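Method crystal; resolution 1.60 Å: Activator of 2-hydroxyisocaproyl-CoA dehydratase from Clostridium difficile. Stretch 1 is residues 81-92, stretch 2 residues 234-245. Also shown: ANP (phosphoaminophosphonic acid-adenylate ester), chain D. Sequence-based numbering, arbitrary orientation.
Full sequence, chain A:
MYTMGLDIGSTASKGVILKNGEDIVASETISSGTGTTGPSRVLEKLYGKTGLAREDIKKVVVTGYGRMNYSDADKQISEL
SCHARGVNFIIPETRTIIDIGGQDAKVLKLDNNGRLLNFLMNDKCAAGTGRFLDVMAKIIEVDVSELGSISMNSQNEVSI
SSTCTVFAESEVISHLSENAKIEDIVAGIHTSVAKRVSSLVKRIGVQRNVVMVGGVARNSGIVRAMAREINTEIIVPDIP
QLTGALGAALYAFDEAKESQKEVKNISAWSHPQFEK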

ATOM      1  N   SER A  81     -18.286   5.603 -17.733  1.00 18.52           N
ATOM      2  CA  SER A  81     -19.443   6.157 -18.436  1.00 19.35           C
ATOM      3  C   SER A  81     -20.566   6.501 -17.466  1.00 19.23           C
ATOM      4  O   SER A  81     -21.225   7.546 -17.596  1.00 20.10           O
ATOM      5  N   CYS A  82     -20.810   5.618 -16.506  1.00 17.47           N
ATOM      6  CA  CYS A  82     -21.914   5.843 -15.591  1.00 18.83           C
ATOM      7  C   CYS A  82     -21.656   7.047 -14.674  1.00 18.36           C
ATOM      8  O   CYS A  82     -22.559   7.850 -14.485  1.00 18.44           O
ATOM      9  N   HIS A  83     -20.462   7.195 -14.108  1.00 17.49           N
ATOM     10  CA  HIS A  83     -20.230   8.386 -13.280  1.00 16.28           C
ATOM     11  C   HIS A  83     -20.313   9.661 -14.109  1.00 16.07           C
ATOM     12  O   HIS A  83     -20.870  10.642 -13.662  1.00 18.02           O
ATOM     13  N   ALA A  84     -19.767   9.654 -15.321  1.00 18.38           N
ATOM     14  CA  ALA A  84     -19.853  10.850 -16.154  1.00 17.71           C
ATOM     15  C   ALA A  84     -21.309  11.197 -16.465  1.00 18.12           C
ATOM     16  O   ALA A  84     -21.691  12.368 -16.382  1.00 18.94           O
ATOM     17  N   ARG A  85     -22.115  10.190 -16.800  1.00 19.58           N
ATOM     18  CA  ARG A  85     -23.512  10.430 -17.145  1.00 18.51           C
ATOM     19  C   ARG A  85     -24.269  10.971 -15.940  1.00 17.39           C
ATOM     20  O   ARG A  85     -25.063  11.919 -16.059  1.00 20.45           O
ATOM     21  N   GLY A  86     -24.033  10.358 -14.782  1.00 20.09           N
ATOM     22  CA  GLY A  86     -24.677  10.779 -13.548  1.00 18.84           C
ATOM     23  C   GLY A  86     -24.299  12.209 -13.165  1.00 18.26           C
ATOM     24  O   GLY A  86     -25.175  13.042 -12.873  1.00 19.36           O
ATOM     25  N   VAL A  87     -23.009  12.508 -13.200  1.00 17.62           N
ATOM     26  CA  VAL A  87     -22.553  13.849 -12.859  1.00 17.42           C
ATOM     27  C   VAL A  87     -23.119  14.872 -13.852  1.00 21.49           C
ATOM     28  O   VAL A  87     -23.591  15.921 -13.449  1.00 19.46           O
ATOM     29  N   ASN A  88     -23.045  14.589 -15.145  1.00 20.36           N
ATOM     30  CA  ASN A  88     -23.524  15.562 -16.133  1.00 21.20           C
ATOM     31  C   ASN A  88     -25.025  15.858 -15.993  1.00 21.60           C
ATOM     32  O   ASN A  88     -25.479  16.936 -16.354  1.00 25.18           O
ATOM     33  N   PHE A  89     -25.784  14.885 -15.492  1.00 19.95           N
ATOM     34  CA  PHE A  89     -27.220  15.056 -15.247  1.00 22.74           C
ATOM     35  C   PHE A  89     -27.485  16.072 -14.115  1.00 21.36           C
ATOM     36  O   PHE A  89     -28.515  16.792 -14.141  1.00 25.68           O
ATOM     37  N   ILE A  90     -26.569  16.143 -13.146  1.00 22.94           N
ATOM     38  CA  ILE A  90     -26.741  16.970 -11.946  1.00 21.07           C
ATOM     39  C   ILE A  90     -26.026  18.311 -11.997  1.00 21.82           C
ATOM     40  O   ILE A  90     -26.538  19.299 -11.478  1.00 23.51           O
ATOM     41  N   ILE A  91     -24.824  18.328 -12.572  1.00 21.58           N
ATOM     42  CA  ILE A  91     -23.945  19.494 -12.505  1.00 20.49           C
ATOM     43  C   ILE A  91     -23.516  19.877 -13.911  1.00 21.80           C
ATOM     44  O   ILE A  91     -22.749  19.149 -14.546  1.00 23.05           O
ATOM     45  N   PRO A  92     -24.018  21.021 -14.413  1.00 25.81           N
ATOM     46  CA  PRO A  92     -23.672  21.505 -15.751  1.00 23.74           C
ATOM     47  C   PRO A  92     -22.212  21.933 -15.884  1.00 24.22           C
ATOM     48  O   PRO A  92     -21.586  22.322 -14.898  1.00 25.99           O
ATOM     49  N   ILE A 234     -14.136  22.923  -5.867  1.00 19.07           N
ATOM     50  CA  ILE A 234     -14.682  21.615  -6.201  1.00 19.65           C
ATOM     51  C   ILE A 234     -16.150  21.561  -5.848  1.00 18.03           C
ATOM     52  O   ILE A 234     -16.560  21.972  -4.749  1.00 22.64           O
ATOM     53  N   ILE A 235     -16.955  21.071  -6.782  1.00 16.54           N
ATOM     54  CA  ILE A 235     -18.377  20.919  -6.566  1.00 18.08           C
ATOM     55  C   ILE A 235     -18.628  19.481  -6.158  1.00 19.08           C
ATOM     56  O   ILE A 235     -18.047  18.561  -6.736  1.00 18.30           O
ATOM     57  N   VAL A 236     -19.459  19.283  -5.148  1.00 18.78           N
ATOM     58  CA  VAL A 236     -19.845  17.951  -4.727  1.00 19.99           C
ATOM     59  C   VAL A 236     -21.379  17.848  -4.842  1.00 19.29           C
ATOM     60  O   VAL A 236     -22.102  18.681  -4.301  1.00 21.12           O
ATOM     61  N   PRO A 237     -21.882  16.838  -5.556  1.00 18.53           N
ATOM     62  CA  PRO A 237     -23.340  16.652  -5.636  1.00 21.42           C
ATOM     63  C   PRO A 237     -23.919  16.374  -4.265  1.00 21.02           C
ATOM     64  O   PRO A 237     -23.166  16.080  -3.341  1.00 22.39           O
ATOM     65  N   ASP A 238     -25.244  16.491  -4.119  1.00 21.40           N
ATOM     66  CA  ASP A 238     -25.869  16.143  -2.865  1.00 26.79           C
ATOM     67  C   ASP A 238     -25.683  14.662  -2.566  1.00 27.18           C
ATOM     68  O   ASP A 238     -25.682  14.258  -1.407  1.00 26.67           O
ATOM     69  N   ILE A 239     -25.524  13.862  -3.619  1.00 24.98           N
ATOM     70  CA  ILE A 239     -25.465  12.397  -3.496  1.00 24.61           C
ATOM     71  C   ILE A 239     -24.209  11.811  -4.153  1.00 21.09           C
ATOM     72  O   ILE A 239     -24.294  10.989  -5.057  1.00 22.95           O
ATOM     73  N   PRO A 240     -23.025  12.229  -3.692  1.00 19.88           N
ATOM     74  CA  PRO A 240     -21.795  11.888  -4.427  1.00 17.79           C
ATOM     75  C   PRO A 240     -21.522  10.398  -4.567  1.00 18.30           C
ATOM     76  O   PRO A 240     -20.959   9.977  -5.569  1.00 19.36           O
ATOM     77  N   GLN A 241     -21.912   9.600  -3.584  1.00 19.92           N
ATOM     78  CA  GLN A 241     -21.640   8.161  -3.629  1.00 20.75           C
ATOM     79  C   GLN A 241     -22.550   7.430  -4.630  1.00 19.86           C
ATOM     80  O   GLN A 241     -22.297   6.287  -4.989  1.00 19.69           O
ATOM     81  N   LEU A 242     -23.589   8.120  -5.088  1.00 18.11           N
ATOM     82  CA  LEU A 242     -24.626   7.510  -5.915  1.00 17.83           C
ATOM     83  C   LEU A 242     -24.583   7.894  -7.394  1.00 21.82           C
ATOM     84  O   LEU A 242     -25.487   7.497  -8.150  1.00 20.63           O
ATOM     85  N   THR A 243     -23.577   8.654  -7.824  1.00 18.70           N
ATOM     86  CA  THR A 243     -23.594   9.147  -9.202  1.00 16.30           C
ATOM     87  C   THR A 243     -23.432   8.030 -10.226  1.00 21.08           C
ATOM     88  O   THR A 243     -23.928   8.142 -11.360  1.00 18.95           O
ATOM     89  N   GLY A 244     -22.751   6.963  -9.822  1.00 15.96           N
ATOM     90  CA  GLY A 244     -22.559   5.821 -10.715  1.00 18.43           C
ATOM     91  C   GLY A 244     -23.893   5.116 -10.924  1.00 18.95           C
ATOM     92  O   GLY A 244     -24.256   4.734 -12.044  1.00 20.43           O
ATOM     93  N   ALA A 245     -24.621   4.906  -9.837  1.00 18.77           N
ATOM     94  CA  ALA A 245     -25.939   4.269  -9.930  1.00 22.74           C
ATOM     95  C   ALA A 245     -26.924   5.143 -10.697  1.00 21.98           C
ATOM     96  O   ALA A 245     -27.766   4.636 -11.453  1.00 22.12           O
TER

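The apolar centre of the contact forms where the helix of stretch 1 runs out and the chain leaves helical phi/psi at Ile-91. The CA-to-CB bond of Ile-91 points toward stretch 2, and its m,t rotamer (chi1 -63°, chi2 159°) carries CD1 to 3.7 Å from Ile-235 CG2 and, equally, 3.7 Å from Pro-237 CG. The CA-to-CB bonds of Ile-235 and Pro-237 both point toward stretch 1, whereas that of Val-236 between them points away, the alternation expected of extended backbone. Ile-90, also m,t, extends the apolar patch: its CD1 lies 4.0 Å from Pro-237 CB and 4.3 Å from Ile-239 CG1. The CA-to-CB bond of Ile-239 is sideways, but its p,t rotamer brings the end of the chain nearer.

Thr-243 links this patch to the polar edge. With chi1 at 48° (p), Thr-243 places CG2 4.2 Å from Ile-90 CD1 and 4.1 Å from Val-87 CG2, while its OG1 meets His-83 ND1 in a 2.8 Å hydrogen bond whose donor the geometry does not settle.

Close backbone approach is possible at Gly-86 because it lacks a side chain. Gly-86 CA lies 3.5 Å from Thr-243 O, and the angle of 166° at the hydrogen supports a CA-H...O contact; an ideal CB on Gly-86 would fall 2.0 Å from Thr-243 O, a clash. Gly-244 places its CA 3.8 Å from the centroid of the His-83 ring and 21° off the normal, a CH-pi contact over the face, while Thr-243 OG1 lies at the ring edge. His-83 reaches this position with chi1 -81° (m), its end coming nearer although CA-to-CB is sideways. Alongside, Cys-82 (m) points toward stretch 2, with CB 3.4 Å from Gly-244 O.

The CA-to-CB bond of Gln-241 points away from stretch 1; its extended t,t chain donates from NE2 to ANP O1A at 2.9 Å and 170°, joining stretch 2 to the nucleotide analogue.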

ATOM      1  CB  SER A  81     -19.976   5.169 -19.474  1.00 21.42           C
ATOM      2  OG  SER A  81     -18.928   4.825 -20.365  1.00 23.85           O
ATOM      3  CB  CYS A  82     -22.238   4.597 -14.780  1.00 20.50           C
ATOM      4  SG  CYS A  82     -23.005   3.282 -15.797  1.00 21.39           S
ATOM      5  CB  HIS A  83     -18.882   8.323 -12.560  1.00 18.89           C
ATOM      6  CG  HIS A  83     -18.903   7.493 -11.316  1.00 18.08           C
ATOM      7  ND1 HIS A  83     -19.617   7.849 -10.195  1.00 16.81           N
ATOM      8  CD2 HIS A  83     -18.246   6.351 -10.999  1.00 18.86           C
ATOM      9  CE1 HIS A  83     -19.425   6.950  -9.246  1.00 20.16           C
ATOM     10  NE2 HIS A  83     -18.609   6.020  -9.715  1.00 20.01           N
ATOM     11  CB  ALA A  84     -19.069  10.674 -17.440  1.00 17.98           C
ATOM     12  CB  ARG A  85     -24.131   9.108 -17.628  1.00 20.50           C
ATOM     13  CG  ARG A  85     -25.614   9.217 -18.028  1.00 23.05           C
ATOM     14  CD  ARG A  85     -25.804  10.111 -19.246  1.00 30.80           C
ATOM     15  NE  ARG A  85     -27.223  10.276 -19.579  1.00 33.74           N
ATOM     16  CZ  ARG A  85     -27.945   9.366 -20.219  1.00 31.29           C
ATOM     17  NH1 ARG A  85     -27.382   8.229 -20.606  1.00 30.96           N
ATOM     18  NH2 ARG A  85     -29.237   9.595 -20.481  1.00 31.61           N
ATOM     19  CB  VAL A  87     -21.019  13.920 -12.837  1.00 20.03           C
ATOM     20  CG1 VAL A  87     -20.548  15.367 -12.754  1.00 19.69           C
ATOM     21  CG2 VAL A  87     -20.492  13.108 -11.675  1.00 21.15           C
ATOM     22  CB  ASN A  88     -23.223  15.106 -17.547  1.00 22.69           C
ATOM     23  CG  ASN A  88     -21.766  15.209 -17.890  1.00 29.72           C
ATOM     24  OD1 ASN A  88     -21.090  16.165 -17.499  1.00 28.05           O
ATOM     25  ND2 ASN A  88     -21.265  14.219 -18.634  1.00 29.00           N
ATOM     26  CB  PHE A  89     -27.820  13.683 -14.928  1.00 22.45           C
ATOM     27  CG  PHE A  89     -29.301  13.697 -14.630  1.00 25.11           C
ATOM     28  CD1 PHE A  89     -30.235  13.680 -15.651  1.00 37.27           C
ATOM     29  CD2 PHE A  89     -29.739  13.682 -13.320  1.00 30.22           C
ATOM     30  CE1 PHE A  89     -31.606  13.674 -15.366  1.00 31.17           C
ATOM     31  CE2 PHE A  89     -31.094  13.673 -13.030  1.00 45.29           C
ATOM     32  CZ  PHE A  89     -32.024  13.664 -14.055  1.00 31.60           C
ATOM     33  CB  ILE A  90     -26.146  16.300 -10.691  1.00 34.10           C
ATOM     34  CG1 ILE A  90     -26.813  14.969 -10.391  1.00 41.31           C
ATOM     35  CG2 ILE A  90     -26.290  17.239  -9.467  1.00 31.50           C
ATOM     36  CD1 ILE A  90     -26.089  14.213  -9.303  1.00 33.79           C
ATOM     37  CB  ILE A  91     -22.677  19.179 -11.668  1.00 22.16           C
ATOM     38  CG1 ILE A  91     -23.076  18.871 -10.224  1.00 30.31           C
ATOM     39  CG2 ILE A  91     -21.692  20.353 -11.717  1.00 21.72           C
ATOM     40  CD1 ILE A  91     -22.054  18.103  -9.461  1.00 34.34           C
ATOM     41  CB  PRO A  92     -24.594  22.724 -15.938  1.00 33.15           C
ATOM     42  CG  PRO A  92     -25.731  22.484 -15.002  1.00 36.38           C
ATOM     43  CD  PRO A  92     -25.088  21.827 -13.802  1.00 28.92           C
ATOM     44  CB  ILE A 234     -13.942  20.508  -5.437  1.00 18.10           C
ATOM     45  CG1 ILE A 234     -12.490  20.484  -5.878  1.00 17.19           C
ATOM     46  CG2 ILE A 234     -14.605  19.139  -5.707  1.00 19.74           C
ATOM     47  CD1 ILE A 234     -11.658  19.404  -5.180  1.00 18.74           C
ATOM     48  CB  ILE A 235     -19.172  21.234  -7.845  1.00 20.53           C
ATOM     49  CG1 ILE A 235     -18.942  22.692  -8.256  1.00 23.21           C
ATOM     50  CG2 ILE A 235     -20.663  20.954  -7.634  1.00 24.19           C
ATOM     51  CD1 ILE A 235     -19.490  23.025  -9.646  1.00 26.69           C
ATOM     52  CB  VAL A 236     -19.410  17.652  -3.273  1.00 24.73           C
ATOM     53  CG1 VAL A 236     -19.763  16.213  -2.888  1.00 22.89           C
ATOM     54  CG2 VAL A 236     -17.899  17.869  -3.094  1.00 21.73           C
ATOM     55  CB  PRO A 237     -23.498  15.400  -6.513  1.00 22.53           C
ATOM     56  CG  PRO A 237     -22.154  15.178  -7.153  1.00 22.53           C
ATOM     57  CD  PRO A 237     -21.133  15.770  -6.240  1.00 19.73           C
ATOM     58  CB  ASP A 238     -27.368  16.492  -2.900  1.00 27.15           C
ATOM     59  CG  ASP A 238     -27.610  17.996  -2.974  1.00 42.50           C
ATOM     60  OD1 ASP A 238     -26.772  18.762  -2.449  1.00 49.79           O
ATOM     61  OD2 ASP A 238     -28.633  18.411  -3.557  1.00 48.84           O
ATOM     62  CB  ILE A 239     -26.703  11.736  -4.151  1.00 28.65           C
ATOM     63  CG1 ILE A 239     -26.927  12.298  -5.564  1.00 27.13           C
ATOM     64  CG2 ILE A 239     -27.949  11.989  -3.304  1.00 31.62           C
ATOM     65  CD1 ILE A 239     -27.922  11.467  -6.427  1.00 28.85           C
ATOM     66  CB  PRO A 240     -20.682  12.520  -3.569  1.00 18.08           C
ATOM     67  CG  PRO A 240     -21.307  12.617  -2.190  1.00 18.65           C
ATOM     68  CD  PRO A 240     -22.745  12.953  -2.434  1.00 22.08           C
ATOM     69  CB  GLN A 241     -21.818   7.552  -2.235  1.00 20.31           C
ATOM     70  CG  GLN A 241     -21.288   6.131  -2.120  1.00 20.52           C
ATOM     71  CD  GLN A 241     -21.268   5.654  -0.688  1.00 26.86           C
ATOM     72  OE1 GLN A 241     -21.897   6.259   0.194  1.00 22.93           O
ATOM     73  NE2 GLN A 241     -20.532   4.574  -0.438  1.00 19.95           N
ATOM     74  CB  LEU A 242     -25.996   7.904  -5.353  1.00 22.35           C
ATOM     75  CG  LEU A 242     -26.412   7.166  -4.077  1.00 29.71           C
ATOM     76  CD1 LEU A 242     -27.461   7.963  -3.317  1.00 38.98           C
ATOM     77  CD2 LEU A 242     -26.914   5.752  -4.395  1.00 29.76           C
ATOM     78  CB  THR A 243     -22.516  10.210  -9.455  1.00 15.59           C
ATOM     79  OG1 THR A 243     -21.264   9.752  -8.951  1.00 18.14           O
ATOM     80  CG2 THR A 243     -22.882  11.528  -8.726  1.00 18.80           C
ATOM     81  CB  ALA A 245     -26.477   3.951  -8.544  1.00 24.92           C
TER
HETATM   82  PG  ANP D 302     -14.413   1.376  -6.121  1.00 18.56           P
HETATM   83  O1G ANP D 302     -14.523  -0.007  -6.751  1.00 19.89           O
HETATM   84  O2G ANP D 302     -15.111   2.399  -6.981  1.00 19.33           O
HETATM   85  O3G ANP D 302     -13.022   1.752  -5.789  1.00 20.61           O
HETATM   86  PB  ANP D 302     -16.789   1.688  -4.267  1.00 19.07           P
HETATM   87  O1B ANP D 302     -17.530   0.595  -3.542  1.00 21.23           O
HETATM   88  O2B ANP D 302     -17.505   2.318  -5.463  1.00 17.41           O
HETATM   89  N3B ANP D 302     -15.193   1.119  -4.615  1.00 18.01           N
HETATM   90  PA  ANP D 302     -17.562   4.075  -2.801  1.00 18.79           P
HETATM   91  O1A ANP D 302     -18.881   3.462  -2.484  1.00 19.66           O
HETATM   92  O2A ANP D 302     -17.425   5.147  -3.860  1.00 17.97           O
HETATM   93  O3A ANP D 302     -16.524   2.898  -3.208  1.00 18.26           O
HETATM   94  O5' ANP D 302     -16.825   4.632  -1.486  1.00 18.30           O
HETATM   95  C5' ANP D 302     -16.494   3.744  -0.413  1.00 19.73           C
HETATM   96  C4' ANP D 302     -15.956   4.566   0.754  1.00 26.26           C
HETATM   97  O4' ANP D 302     -16.476   5.869   0.975  1.00 22.75           O
HETATM   98  C3' ANP D 302     -15.289   3.993   1.990  1.00 23.33           C
HETATM   99  O3' ANP D 302     -14.028   3.391   1.664  1.00 22.02           O
HETATM  100  C2' ANP D 302     -15.201   5.214   2.913  1.00 25.59           C
HETATM  101  O2' ANP D 302     -13.855   5.700   3.058  1.00 25.85           O
HETATM  102  C1' ANP D 302     -16.060   6.305   2.274  1.00 22.88           C
HETATM  103  N9  ANP D 302     -17.306   6.586   3.011  1.00 21.97           N
HETATM  104  C8  ANP D 302     -18.415   5.820   3.050  1.00 23.52           C
HETATM  105  N7  ANP D 302     -19.387   6.420   3.782  1.00 23.49           N
HETATM  106  C5  ANP D 302     -18.875   7.601   4.208  1.00 20.90           C
HETATM  107  C6  ANP D 302     -19.357   8.730   5.007  1.00 22.14           C
HETATM  108  N6  ANP D 302     -20.609   8.689   5.524  1.00 23.58           N
HETATM  109  N1  ANP D 302     -18.514   9.775   5.205  1.00 20.67           N
HETATM  110  C2  ANP D 302     -17.276   9.817   4.691  1.00 22.10           C
HETATM  111  N3  ANP D 302     -16.767   8.814   3.960  1.00 20.97           N
HETATM  112  C4  ANP D 302     -17.512   7.714   3.688  1.00 20.77           C